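Local coordinates for protein 6'''-hydroxyparomomycin C oxidase (Microbacterium trichothecenolyticum, PDB 7DVE) that oxidises the C3 hydroxyl of the sugar in C-glycosides such as isoorientin and mangiferin, using FAD and molecular oxygen, at residues G21-R26 against D216-D221; Y98-G103 against P396-H401; N136-I141 against V333-D338; M346-S351 against G364-L369. One frame throughout, in Å; residues are numbered along the deposited sequence.

How the interactions relate
The four contacts are spread through one chain, with centres 24 to 32 Å apart and none touching another. Interaction 1 pairs helices 19-31 and 215-224 on the FAD-binding side. Interaction 2 spans the longest stretch of chain, from 98-103 to 396-401, and both later contacts fall within that span. Interactions 3 and 4 are the nearest neighbours, about 7 Å between nearest atoms: the loop of interaction 3 leads from strand 330-333 into strand 341-347, whose end forms interaction 4. The spans of interactions 1, 2 and 3 overlap along the chain, and interactions 1, 2 and 4 each bring a side chain within about 8 Å of the flavin.

Interaction 1 of 4, residues G21-R26 against D216-D221; sequences GATYAR and DVVLGD
Ala22, Ala25 and Val218, Leu219 make the apolar part of this contact between two helix segments that run nearly parallel, their axes 8.1 Å apart and crossing at 17°. Ala22 CB sits between two branches, 3.6 Å from Val218 CG1 and 3.8 Å from Leu219 CD2. The same Leu219 CD2 also reaches Ala25 CB, one helical turn on, and so spans both alanines. Leu219 starts out pointing away from the facing helix, yet the end of its side chain comes back to it. Val218 CG1, anti to its own backbone N (chi1 -175°), lies against the backbone of the facing helix, 3.5 Å from Thr23 N. The small alanine side chains are consistent with the close approach of the axes.

The polar part belongs to Arg26. Its NH1 donates to Val218 O at 3.1 Å, from above the carbonyl plane, and makes a weak bond to Val217 O at 3.3 Å; both oxygens lie at the edge of the guanidinium. Before that, CB and CG pass close to Val218 O, and the chain bends at chi2 (-114°), which sets the course of CD. NE is turned to a salt bridge with Glu30 on its own helix, which helps fix the rotation of the group.

Helix 19-31 follows strand 12-15 of the parallel sheet and begins at what looks like the Rossmann-type GxGxxG turn, to which Gly21 belongs; the Ala22 side chain is about 7 Å from the FAD. Helix 490-510 packs on Thr23 and Tyr24, while helix 149-161 covers Thr23, Arg26 and Val218.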
loop_
_atom_site.group_PDB
_atom_site.type_symbol
_atom_site.label_atom_id
_atom_site.label_comp_id
_atom_site.label_asym_id
_atom_site.label_seq_id
_atom_site.Cartn_x
_atom_site.Cartn_y
_atom_site.Cartn_z
ATOM N N GLY A 21 -6.330 7.593 2.983
ATOM C CA GLY A 21 -7.006 8.876 3.064
ATOM C C GLY A 21 -8.259 8.905 2.211
ATOM O O GLY A 21 -9.302 9.428 2.634
ATOM N N ALA A 22 -8.182 8.313 1.006
ATOM C CA ALA A 22 -9.360 8.218 0.151
ATOM C C ALA A 22 -10.463 7.407 0.816
ATOM O O ALA A 22 -11.643 7.721 0.649
ATOM C CB ALA A 22 -9.006 7.612 -1.212
ATOM N N THR A 23 -10.110 6.353 1.563
ATOM C CA THR A 23 -11.153 5.574 2.215
ATOM C C THR A 23 -11.922 6.444 3.195
ATOM O O THR A 23 -13.161 6.417 3.235
ATOM C CB THR A 23 -10.562 4.359 2.929
ATOM O OG1 THR A 23 -10.098 3.424 1.957
ATOM C CG2 THR A 23 -11.635 3.678 3.788
ATOM N N TYR A 24 -11.194 7.228 4.000
ATOM C CA TYR A 24 -11.890 8.138 4.909
ATOM C C TYR A 24 -12.805 9.088 4.141
ATOM O O TYR A 24 -13.968 9.297 4.519
ATOM C CB TYR A 24 -10.893 8.920 5.757
ATOM C CG TYR A 24 -10.449 8.172 6.986
ATOM C CD1 TYR A 24 -9.442 7.211 6.909
ATOM C CD2 TYR A 24 -11.036 8.409 8.215
ATOM C CE1 TYR A 24 -9.026 6.518 8.032
ATOM C CE2 TYR A 24 -10.623 7.722 9.351
ATOM C CZ TYR A 24 -9.627 6.777 9.245
ATOM O OH TYR A 24 -9.215 6.100 10.353
ATOM N N ALA A 25 -12.298 9.664 3.047
ATOM C CA ALA A 25 -13.113 10.597 2.264
ATOM C C ALA A 25 -14.381 9.928 1.747
ATOM O O ALA A 25 -15.484 10.481 1.866
ATOM C CB ALA A 25 -12.307 11.170 1.098
ATOM N N ARG A 26 -14.256 8.726 1.186
ATOM C CA ARG A 26 -15.430 8.090 0.595
ATOM C C ARG A 26 -16.432 7.655 1.658
ATOM O O ARG A 26 -17.651 7.816 1.476
ATOM C CB ARG A 26 -15.030 6.902 -0.270
ATOM C CG ARG A 26 -16.114 6.580 -1.327
ATOM C CD ARG A 26 -16.737 5.233 -1.058
ATOM N NE ARG A 26 -17.631 4.755 -2.102
ATOM C CZ ARG A 26 -17.228 4.166 -3.218
ATOM N NH1 ARG A 26 -15.960 4.171 -3.583
ATOM N NH2 ARG A 26 -18.123 3.570 -3.995
ATOM N N ASP A 216 -8.539 7.016 -7.376
ATOM C CA ASP A 216 -9.647 7.387 -8.246
ATOM C C ASP A 216 -10.874 6.537 -7.949
ATOM O O ASP A 216 -11.991 7.057 -7.851
ATOM C CB ASP A 216 -9.248 7.234 -9.713
ATOM C CG ASP A 216 -8.683 5.852 -10.021
ATOM O OD1 ASP A 216 -8.023 5.290 -9.135
ATOM O OD2 ASP A 216 -8.879 5.332 -11.137
ATOM N N VAL A 217 -10.675 5.232 -7.743
ATOM C CA VAL A 217 -11.804 4.337 -7.520
ATOM C C VAL A 217 -12.293 4.421 -6.078
ATOM O O VAL A 217 -13.505 4.386 -5.824
ATOM C CB VAL A 217 -11.420 2.899 -7.906
ATOM C CG1 VAL A 217 -12.594 1.940 -7.652
ATOM C CG2 VAL A 217 -11.005 2.865 -9.359
ATOM N N VAL A 218 -11.371 4.534 -5.123
ATOM C CA VAL A 218 -11.763 4.660 -3.722
ATOM C C VAL A 218 -12.534 5.958 -3.497
ATOM O O VAL A 218 -13.580 5.969 -2.842
ATOM C CB VAL A 218 -10.531 4.563 -2.802
ATOM C CG1 VAL A 218 -10.980 4.576 -1.352
ATOM C CG2 VAL A 218 -9.745 3.299 -3.099
ATOM N N LEU A 219 -12.035 7.070 -4.049
ATOM C CA LEU A 219 -12.733 8.349 -3.942
ATOM C C LEU A 219 -14.082 8.285 -4.645
ATOM O O LEU A 219 -15.100 8.765 -4.115
ATOM C CB LEU A 219 -11.873 9.460 -4.551
ATOM C CG LEU A 219 -10.674 9.998 -3.750
ATOM C CD1 LEU A 219 -9.929 11.055 -4.553
ATOM C CD2 LEU A 219 -11.100 10.562 -2.407
ATOM N N GLY A 220 -14.113 7.696 -5.854
ATOM C CA GLY A 220 -15.351 7.450 -6.560
ATOM C C GLY A 220 -16.097 8.696 -6.970
ATOM O O GLY A 220 -15.727 9.825 -6.612
ATOM N N ASP A 221 -17.187 8.491 -7.714
ATOM C CA ASP A 221 -17.999 9.629 -8.084
ATOM C C ASP A 221 -18.692 10.231 -6.882
ATOM O O ASP A 221 -18.996 11.427 -6.910
ATOM C CB ASP A 221 -19.024 9.259 -9.146
ATOM C CG ASP A 221 -18.384 8.773 -10.425
ATOM O OD1 ASP A 221 -17.321 9.309 -10.835
ATOM O OD2 ASP A 221 -18.992 7.880 -11.047
#

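Interaction 2 of 4, residues Y98-G103 against P396-H401; sequences YLLESG and PAMQLH
Gly103 O receives Leu400 N in a short bond of 2.6 Å, the N-H coming nearly head-on to the carbonyl, and a second approach from Gln399 CA at 3.3 Å through a CA-H...O contact. Gly103 CA in turn directs a C-H at Met398 O over 3.6 Å. One glycine is thus laid against three successive residues of the strand. Its backbone angles, with phi at 76°, would jam a side chain against the preceding carbonyl, and a CB here would also collide with Met398 O.

Gln399 begins by heading away from the loop, but its chain bends at chi2 (66°) and brings the amide back alongside Gly103, with OE1 3.4 Å from Gly103 CA. The other end of that amide is occupied within the strand, NE2 donating to Leu400 O at 3.2 Å from above the carbonyl plane.

Leu100 supplies the apolar half. Its two methyls divide the work: CD1 meets Leu400 CD1 at 3.9 Å, and CD2 touches Met398 SD at 4.0 Å, the leucine and methionine side chains crossing at about a right angle. Phe117 of strand 116-117 packs on both Leu100 and Met398, joining this patch to the interior near the flavin, about 8 Å from the Met398 side chain.

Strand 396-401 uses Ala397, Gln399 and His401 to bond strand 382-386, whereas Leu400 N turns to the loop. The join thus rests on one short backbone bond, CA-H...O contacts and a small apolar patch, and depends on Gly103 lacking a side chain rather than on charge.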
loop_
_atom_site.group_PDB
_atom_site.type_symbol
_atom_site.label_atom_id
_atom_site.label_comp_id
_atom_site.label_asym_id
_atom_site.label_seq_id
_atom_site.Cartn_x
_atom_site.Cartn_y
_atom_site.Cartn_z
ATOM N N TYR A 98 10.593 7.224 -4.914
ATOM C CA TYR A 98 11.933 7.691 -4.576
ATOM C C TYR A 98 12.378 7.065 -3.263
ATOM O O TYR A 98 11.566 6.605 -2.450
ATOM C CB TYR A 98 12.020 9.225 -4.499
ATOM C CG TYR A 98 11.146 9.871 -3.442
ATOM C CD1 TYR A 98 9.757 9.949 -3.614
ATOM C CD2 TYR A 98 11.706 10.441 -2.291
ATOM C CE1 TYR A 98 8.962 10.548 -2.682
ATOM C CE2 TYR A 98 10.904 11.045 -1.346
ATOM C CZ TYR A 98 9.534 11.090 -1.548
ATOM O OH TYR A 98 8.725 11.688 -0.618
ATOM N N LEU A 99 13.691 7.037 -3.076
ATOM C CA LEU A 99 14.309 6.415 -1.917
ATOM C C LEU A 99 14.745 7.482 -0.933
ATOM O O LEU A 99 14.814 8.666 -1.256
ATOM C CB LEU A 99 15.518 5.561 -2.327
ATOM C CG LEU A 99 15.289 4.490 -3.398
ATOM C CD1 LEU A 99 16.545 3.713 -3.627
ATOM C CD2 LEU A 99 14.184 3.559 -2.976
ATOM N N LEU A 100 15.052 7.049 0.283
ATOM C CA LEU A 100 15.788 7.920 1.188
ATOM C C LEU A 100 17.166 8.208 0.605
ATOM O O LEU A 100 17.805 7.332 0.009
ATOM C CB LEU A 100 15.930 7.273 2.563
ATOM C CG LEU A 100 14.677 7.229 3.444
ATOM C CD1 LEU A 100 14.989 6.549 4.774
ATOM C CD2 LEU A 100 14.177 8.641 3.671
ATOM N N GLU A 101 17.623 9.451 0.766
ATOM C CA GLU A 101 18.976 9.779 0.353
ATOM C C GLU A 101 20.014 9.332 1.373
ATOM O O GLU A 101 21.162 9.038 1.001
ATOM C CB GLU A 101 19.087 11.278 0.095
ATOM C CG GLU A 101 19.156 11.596 -1.384
ATOM C CD GLU A 101 18.716 13.008 -1.714
ATOM O OE1 GLU A 101 17.529 13.344 -1.468
ATOM O OE2 GLU A 101 19.567 13.774 -2.215
ATOM N N SER A 102 19.642 9.302 2.650
ATOM C CA SER A 102 20.495 8.789 3.720
ATOM C C SER A 102 19.591 8.376 4.877
ATOM O O SER A 102 18.369 8.541 4.824
ATOM C CB SER A 102 21.524 9.833 4.155
ATOM O OG SER A 102 20.931 11.118 4.213
ATOM N N GLY A 103 20.195 7.842 5.936
ATOM C CA GLY A 103 19.397 7.408 7.067
ATOM C C GLY A 103 18.657 6.111 6.874
ATOM O O GLY A 103 17.846 5.746 7.720
ATOM N N PRO A 396 11.246 16.524 9.646
ATOM C CA PRO A 396 12.393 15.972 10.383
ATOM C C PRO A 396 12.929 14.725 9.705
ATOM O O PRO A 396 12.171 13.813 9.354
ATOM C CB PRO A 396 11.830 15.671 11.776
ATOM C CG PRO A 396 10.544 16.390 11.875
ATOM C CD PRO A 396 10.131 16.905 10.528
ATOM N N ALA A 397 14.245 14.710 9.487
ATOM C CA ALA A 397 14.859 13.647 8.710
ATOM C C ALA A 397 14.764 12.323 9.454
ATOM O O ALA A 397 14.804 12.277 10.682
ATOM C CB ALA A 397 16.315 13.979 8.384
ATOM N N MET A 398 14.608 11.242 8.689
ATOM C CA MET A 398 14.454 9.888 9.209
ATOM C C MET A 398 15.780 9.153 9.299
ATOM O O MET A 398 16.666 9.295 8.449
ATOM C CB MET A 398 13.494 9.037 8.357
ATOM C CG MET A 398 12.315 9.740 7.733
ATOM S SD MET A 398 11.425 8.635 6.607
ATOM C CE MET A 398 9.772 9.343 6.738
ATOM N N GLN A 399 15.884 8.347 10.348
ATOM C CA GLN A 399 16.913 7.336 10.502
ATOM C C GLN A 399 16.174 6.022 10.694
ATOM O O GLN A 399 15.241 5.943 11.499
ATOM C CB GLN A 399 17.847 7.632 11.687
ATOM C CG GLN A 399 18.792 6.492 11.994
ATOM C CD GLN A 399 19.794 6.268 10.866
ATOM O OE1 GLN A 399 20.357 7.234 10.335
ATOM N NE2 GLN A 399 20.020 4.998 10.488
ATOM N N LEU A 400 16.537 5.022 9.907
ATOM C CA LEU A 400 15.870 3.731 9.919
ATOM C C LEU A 400 16.729 2.745 10.699
ATOM O O LEU A 400 17.934 2.622 10.441
ATOM C CB LEU A 400 15.624 3.229 8.493
ATOM C CG LEU A 400 14.533 3.914 7.643
ATOM C CD1 LEU A 400 14.235 3.110 6.372
ATOM C CD2 LEU A 400 13.262 4.164 8.440
ATOM N N HIS A 401 16.113 2.061 11.664
ATOM C CA HIS A 401 16.771 1.026 12.452
ATOM C C HIS A 401 16.093 -0.301 12.133
ATOM O O HIS A 401 14.887 -0.448 12.349
ATOM C CB HIS A 401 16.681 1.320 13.951
ATOM C CG HIS A 401 17.455 2.526 14.396
ATOM N ND1 HIS A 401 18.773 2.455 14.792
ATOM C CD2 HIS A 401 17.078 3.814 14.579
ATOM C CE1 HIS A 401 19.187 3.653 15.164
ATOM N NE2 HIS A 401 18.179 4.496 15.046
#

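Interaction 3 of 4, residues N136-I141 against V333-D338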
loop_
_atom_site.group_PDB
_atom_site.type_symbol
_atom_site.label_atom_id
_atom_site.label_comp_id
_atom_site.label_asym_id
_atom_site.label_seq_id
_atom_site.Cartn_x
_atom_site.Cartn_y
_atom_site.Cartn_z
ATOM N N ASN A 136 -4.632 -14.221 6.452
ATOM C CA ASN A 136 -4.997 -15.558 6.901
ATOM C C ASN A 136 -4.271 -15.895 8.206
ATOM O O ASN A 136 -3.193 -15.365 8.488
ATOM C CB ASN A 136 -4.670 -16.585 5.809
ATOM C CG ASN A 136 -5.309 -17.943 6.063
ATOM O OD1 ASN A 136 -6.296 -18.065 6.809
ATOM N ND2 ASN A 136 -4.772 -18.973 5.411
ATOM N N ASP A 137 -4.869 -16.768 9.004
ATOM C CA ASP A 137 -4.235 -17.346 10.214
ATOM C C ASP A 137 -3.644 -16.217 11.072
ATOM O O ASP A 137 -4.335 -15.221 11.329
ATOM C CB ASP A 137 -3.246 -18.427 9.764
ATOM C CG ASP A 137 -3.939 -19.725 9.319
ATOM O OD1 ASP A 137 -5.197 -19.789 9.320
ATOM O OD2 ASP A 137 -3.218 -20.693 8.976
ATOM N N SER A 138 -2.381 -16.305 11.507
ATOM C CA SER A 138 -1.798 -15.342 12.446
ATOM C C SER A 138 -1.637 -13.933 11.872
ATOM O O SER A 138 -1.476 -12.997 12.657
ATOM C CB SER A 138 -0.433 -15.846 12.962
ATOM O OG SER A 138 0.537 -15.870 11.901
ATOM N N GLU A 139 -1.703 -13.736 10.555
ATOM C CA GLU A 139 -1.741 -12.355 10.068
ATOM C C GLU A 139 -3.000 -11.596 10.469
ATOM O O GLU A 139 -3.033 -10.372 10.289
ATOM C CB GLU A 139 -1.656 -12.264 8.541
ATOM C CG GLU A 139 -0.879 -13.337 7.833
ATOM C CD GLU A 139 -1.004 -13.192 6.322
ATOM O OE1 GLU A 139 -2.033 -13.632 5.764
ATOM O OE2 GLU A 139 -0.101 -12.617 5.691
ATOM N N ARG A 140 -4.046 -12.274 10.932
ATOM C CA ARG A 140 -5.334 -11.633 11.138
ATOM C C ARG A 140 -5.378 -10.960 12.495
ATOM O O ARG A 140 -4.910 -11.516 13.496
ATOM C CB ARG A 140 -6.470 -12.654 11.018
ATOM C CG ARG A 140 -6.593 -13.238 9.606
ATOM C CD ARG A 140 -7.713 -14.254 9.487
ATOM N NE ARG A 140 -9.039 -13.688 9.695
ATOM C CZ ARG A 140 -9.870 -13.306 8.730
ATOM N NH1 ARG A 140 -9.493 -13.276 7.464
ATOM N NH2 ARG A 140 -11.118 -12.957 9.044
ATOM N N ILE A 141 -5.951 -9.761 12.533
ATOM C CA ILE A 141 -6.069 -9.065 13.810
ATOM C C ILE A 141 -7.168 -9.756 14.624
ATOM O O ILE A 141 -8.352 -9.725 14.274
ATOM C CB ILE A 141 -6.334 -7.569 13.616
ATOM C CG1 ILE A 141 -5.137 -6.934 12.893
ATOM C CG2 ILE A 141 -6.500 -6.906 14.950
ATOM C CD1 ILE A 141 -5.448 -5.685 12.094
ATOM N N VAL A 333 -0.930 -17.788 -3.940
ATOM C CA VAL A 333 -0.573 -18.958 -3.145
ATOM C C VAL A 333 -0.633 -18.522 -1.688
ATOM O O VAL A 333 0.314 -17.894 -1.187
ATOM C CB VAL A 333 0.816 -19.505 -3.505
ATOM C CG1 VAL A 333 1.013 -20.885 -2.848
ATOM C CG2 VAL A 333 1.002 -19.559 -5.024
ATOM N N PRO A 334 -1.720 -18.833 -0.982
ATOM C CA PRO A 334 -1.992 -18.168 0.299
ATOM C C PRO A 334 -1.048 -18.566 1.422
ATOM O O PRO A 334 -0.572 -19.699 1.508
ATOM C CB PRO A 334 -3.429 -18.595 0.621
ATOM C CG PRO A 334 -4.027 -18.887 -0.735
ATOM C CD PRO A 334 -2.914 -19.489 -1.544
ATOM N N PHE A 335 -0.778 -17.570 2.269
ATOM C CA PHE A 335 -0.153 -17.752 3.573
ATOM C C PHE A 335 -0.950 -18.717 4.458
ATOM O O PHE A 335 -2.177 -18.634 4.544
ATOM C CB PHE A 335 -0.054 -16.375 4.246
ATOM C CG PHE A 335 0.509 -16.400 5.646
ATOM C CD1 PHE A 335 -0.299 -16.741 6.746
ATOM C CD2 PHE A 335 1.844 -16.057 5.876
ATOM C CE1 PHE A 335 0.226 -16.754 8.031
ATOM C CE2 PHE A 335 2.365 -16.057 7.165
ATOM C CZ PHE A 335 1.559 -16.413 8.246
ATOM N N THR A 336 -0.234 -19.619 5.142
ATOM C CA THR A 336 -0.757 -20.383 6.277
ATOM C C THR A 336 0.292 -20.417 7.384
ATOM O O THR A 336 1.495 -20.335 7.120
ATOM C CB THR A 336 -1.137 -21.829 5.911
ATOM O OG1 THR A 336 0.027 -22.547 5.479
ATOM C CG2 THR A 336 -2.211 -21.865 4.816
ATOM N N ASP A 337 -0.174 -20.535 8.633
ATOM C CA ASP A 337 0.745 -20.598 9.769
ATOM C C ASP A 337 1.832 -21.646 9.547
ATOM O O ASP A 337 3.000 -21.430 9.900
ATOM C CB ASP A 337 -0.021 -20.912 11.058
ATOM C CG ASP A 337 -0.642 -19.682 11.687
ATOM O OD1 ASP A 337 -0.432 -18.589 11.143
ATOM O OD2 ASP A 337 -1.342 -19.795 12.712
ATOM N N ASP A 338 1.461 -22.784 8.954
ATOM C CA ASP A 338 2.386 -23.876 8.673
ATOM C C ASP A 338 3.331 -23.561 7.506
ATOM O O ASP A 338 4.439 -24.111 7.452
ATOM C CB ASP A 338 1.581 -25.131 8.356
ATOM C CG ASP A 338 0.267 -25.222 9.169
ATOM O OD1 ASP A 338 0.312 -25.392 10.417
ATOM O OD2 ASP A 338 -0.821 -25.038 8.547
#
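The Phe335 ring carries the Glu139 side chain on one face and meets Asp137 CB and Ser138 OG at its edge. Glu139 CG stands 3.7 Å from the ring centroid as a CH-pi contact, displaced toward the rim, and the carboxylate lies stacked over the CG end of the ring, its plane 12° from the ring's. Phe335 CG, anti to its backbone N (chi1 177°), starts the ring toward this partner. The glutamate is held flat by bonds at both oxygens: OE1 accepts Asn136 N at 2.8 Å on its anti side, and OE2 takes the amides of Ala486 and Cys487. An alanine in place of Glu139 would probably leave those three N-H groups without their acceptor and uncover this face of Phe335.

Four hydrogen bonds also cross the contact. Asn136 ND2 gives a bond of 2.8 Å to Phe335 O. Asp137 OD2 takes Asp337 N on its anti lone pair, almost straight (176°). Asp337 OD1 is gripped twice by Ser138, by N and by OG, each at 3.0 Å and from opposite faces of the carboxylate plane. Each aspartate carboxylate thus accepts from the opposite segment, although Asp137 OD2 and Asp337 OD1 lie 4.1 Å apart; the donors around them probably offset the repulsion.

Here the loop leading to helix 142-145, with its 3-10 turn at 138-139, is fastened to the connection of the antiparallel hairpin 330-333 and 341-347. The Glu139 side chain is about 9 Å from that of His444, the inferred proton acceptor, near the probable active site of this GMC oxidoreductase.

Interaction 4 of 4, residues M346-S351 against G364-L369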
loop_
_atom_site.group_PDB
_atom_site.type_symbol
_atom_site.label_atom_id
_atom_site.label_comp_id
_atom_site.label_asym_id
_atom_site.label_seq_id
_atom_site.Cartn_x
_atom_site.Cartn_y
_atom_site.Cartn_z
ATOM N N MET A 346 2.762 -14.106 -11.518
ATOM C CA MET A 346 2.325 -12.917 -12.235
ATOM C C MET A 346 2.835 -12.909 -13.662
ATOM O O MET A 346 4.007 -13.182 -13.904
ATOM C CB MET A 346 2.817 -11.625 -11.544
ATOM C CG MET A 346 2.798 -11.660 -10.017
ATOM S SD MET A 346 4.069 -10.700 -9.254
ATOM C CE MET A 346 5.421 -11.868 -9.214
ATOM N N GLN A 347 1.953 -12.567 -14.599
ATOM C CA GLN A 347 2.411 -12.077 -15.888
ATOM C C GLN A 347 3.251 -10.832 -15.644
ATOM O O GLN A 347 3.028 -10.099 -14.676
ATOM C CB GLN A 347 1.217 -11.765 -16.821
ATOM C CG GLN A 347 0.145 -10.816 -16.274
ATOM C CD GLN A 347 -1.033 -10.611 -17.254
ATOM O OE1 GLN A 347 -1.753 -11.551 -17.612
ATOM N NE2 GLN A 347 -1.219 -9.373 -17.690
ATOM N N LEU A 348 4.208 -10.572 -16.536
ATOM C CA LEU A 348 5.264 -9.616 -16.201
ATOM C C LEU A 348 4.743 -8.187 -16.050
ATOM O O LEU A 348 5.280 -7.425 -15.238
ATOM C CB LEU A 348 6.369 -9.655 -17.244
ATOM C CG LEU A 348 6.995 -11.031 -17.439
ATOM C CD1 LEU A 348 8.029 -10.979 -18.580
ATOM C CD2 LEU A 348 7.603 -11.517 -16.146
ATOM N N ASP A 349 3.708 -7.790 -16.809
ATOM C CA ASP A 349 3.265 -6.404 -16.664
ATOM C C ASP A 349 2.427 -6.192 -15.404
ATOM O O ASP A 349 1.994 -5.062 -15.150
ATOM C CB ASP A 349 2.527 -5.931 -17.941
ATOM C CG ASP A 349 1.159 -6.568 -18.134
ATOM O OD1 ASP A 349 0.778 -7.460 -17.350
ATOM O OD2 ASP A 349 0.485 -6.234 -19.144
ATOM N N ALA A 350 2.217 -7.244 -14.614
ATOM C CA ALA A 350 1.611 -7.166 -13.290
ATOM C C ALA A 350 2.608 -7.457 -12.188
ATOM O O ALA A 350 2.194 -7.741 -11.060
ATOM C CB ALA A 350 0.443 -8.147 -13.153
ATOM N N SER A 351 3.907 -7.452 -12.498
ATOM C CA SER A 351 4.806 -7.670 -11.374
ATOM C C SER A 351 5.309 -6.332 -10.833
ATOM O O SER A 351 5.512 -5.397 -11.603
ATOM C CB SER A 351 5.994 -8.541 -11.783
ATOM O OG SER A 351 7.130 -8.290 -10.960
ATOM N N GLY A 364 3.670 -13.909 -23.209
ATOM C CA GLY A 364 2.965 -14.529 -22.116
ATOM C C GLY A 364 3.628 -15.756 -21.524
ATOM O O GLY A 364 3.160 -16.244 -20.494
ATOM N N SER A 365 4.719 -16.259 -22.111
ATOM C CA SER A 365 5.293 -17.518 -21.642
ATOM C C SER A 365 6.269 -17.369 -20.474
ATOM O O SER A 365 6.521 -18.357 -19.785
ATOM C CB SER A 365 5.986 -18.242 -22.796
ATOM O OG SER A 365 6.981 -17.425 -23.359
ATOM N N ILE A 366 6.823 -16.182 -20.241
ATOM C CA ILE A 366 7.689 -15.925 -19.091
ATOM C C ILE A 366 6.840 -15.342 -17.977
ATOM O O ILE A 366 6.161 -14.329 -18.182
ATOM C CB ILE A 366 8.831 -14.950 -19.449
ATOM C CG1 ILE A 366 9.599 -15.386 -20.707
ATOM C CG2 ILE A 366 9.756 -14.776 -18.271
ATOM C CD1 ILE A 366 10.063 -16.780 -20.686
ATOM N N VAL A 367 6.890 -15.954 -16.791
ATOM C CA VAL A 367 6.086 -15.499 -15.659
ATOM C C VAL A 367 6.996 -15.281 -14.467
ATOM O O VAL A 367 7.965 -16.020 -14.276
ATOM C CB VAL A 367 4.956 -16.479 -15.271
ATOM C CG1 VAL A 367 3.860 -16.462 -16.321
ATOM C CG2 VAL A 367 5.508 -17.866 -15.071
ATOM N N GLY A 368 6.668 -14.267 -13.663
ATOM C CA GLY A 368 7.383 -13.965 -12.446
ATOM C C GLY A 368 6.704 -14.582 -11.238
ATOM O O GLY A 368 5.497 -14.806 -11.233
ATOM N N LEU A 369 7.502 -14.849 -10.214
ATOM C CA LEU A 369 7.034 -15.299 -8.912
ATOM C C LEU A 369 7.620 -14.410 -7.833
ATOM O O LEU A 369 8.817 -14.092 -7.866
ATOM C CB LEU A 369 7.458 -16.747 -8.616
ATOM C CG LEU A 369 6.844 -17.846 -9.471
ATOM C CD1 LEU A 369 7.692 -18.076 -10.718
ATOM C CD2 LEU A 369 6.693 -19.111 -8.645
HETATM O O HOH W 1 3.992 -12.730 -18.749
#
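Leu348 has CG anti to its carbonyl carbon (chi1 -57°), which sets CG 3.5 Å from Ile366 O. From there CD1 reaches Ile366 CB at 4.1 Å and CD2 turns to Gly368 N at 3.8 Å, so the two methyls fork around Ile366 O. Met346 bends too: chi3 of -87° brings CE back to the opposite strand, 3.6 Å from Gly368 C.

The Met346 methyl thus lies against the Gly368 backbone. The backbones pair here as an antiparallel hydrogen-bonded pair, Met346 N to Gly368 O at 2.8 Å and Gly368 N to Met346 O at 2.9 Å. After this pair the chain enters a short 3-10 segment at 348-349, and a water takes over: it accepts from Leu348 N and donates to Ile366 O at 2.8 Å. An alanine in place of Leu348 would probably open a gap beside Ile366 O and the Ile366 side chain where the branched end now packs.

Gln347 faces elsewhere, its NE2 bonding Asp349 OD1 on the syn lone pair and Ser325 O. Strand 366-373 lies between strand 341-347 and strand 300-307, bonding the latter through Val367 and Leu369. These strands belong to the large antiparallel sheet that, as in GMC oxidoreductases generally, probably forms the core of the substrate-binding domain; the Met346 side chain lies about 7 Å from the FAD.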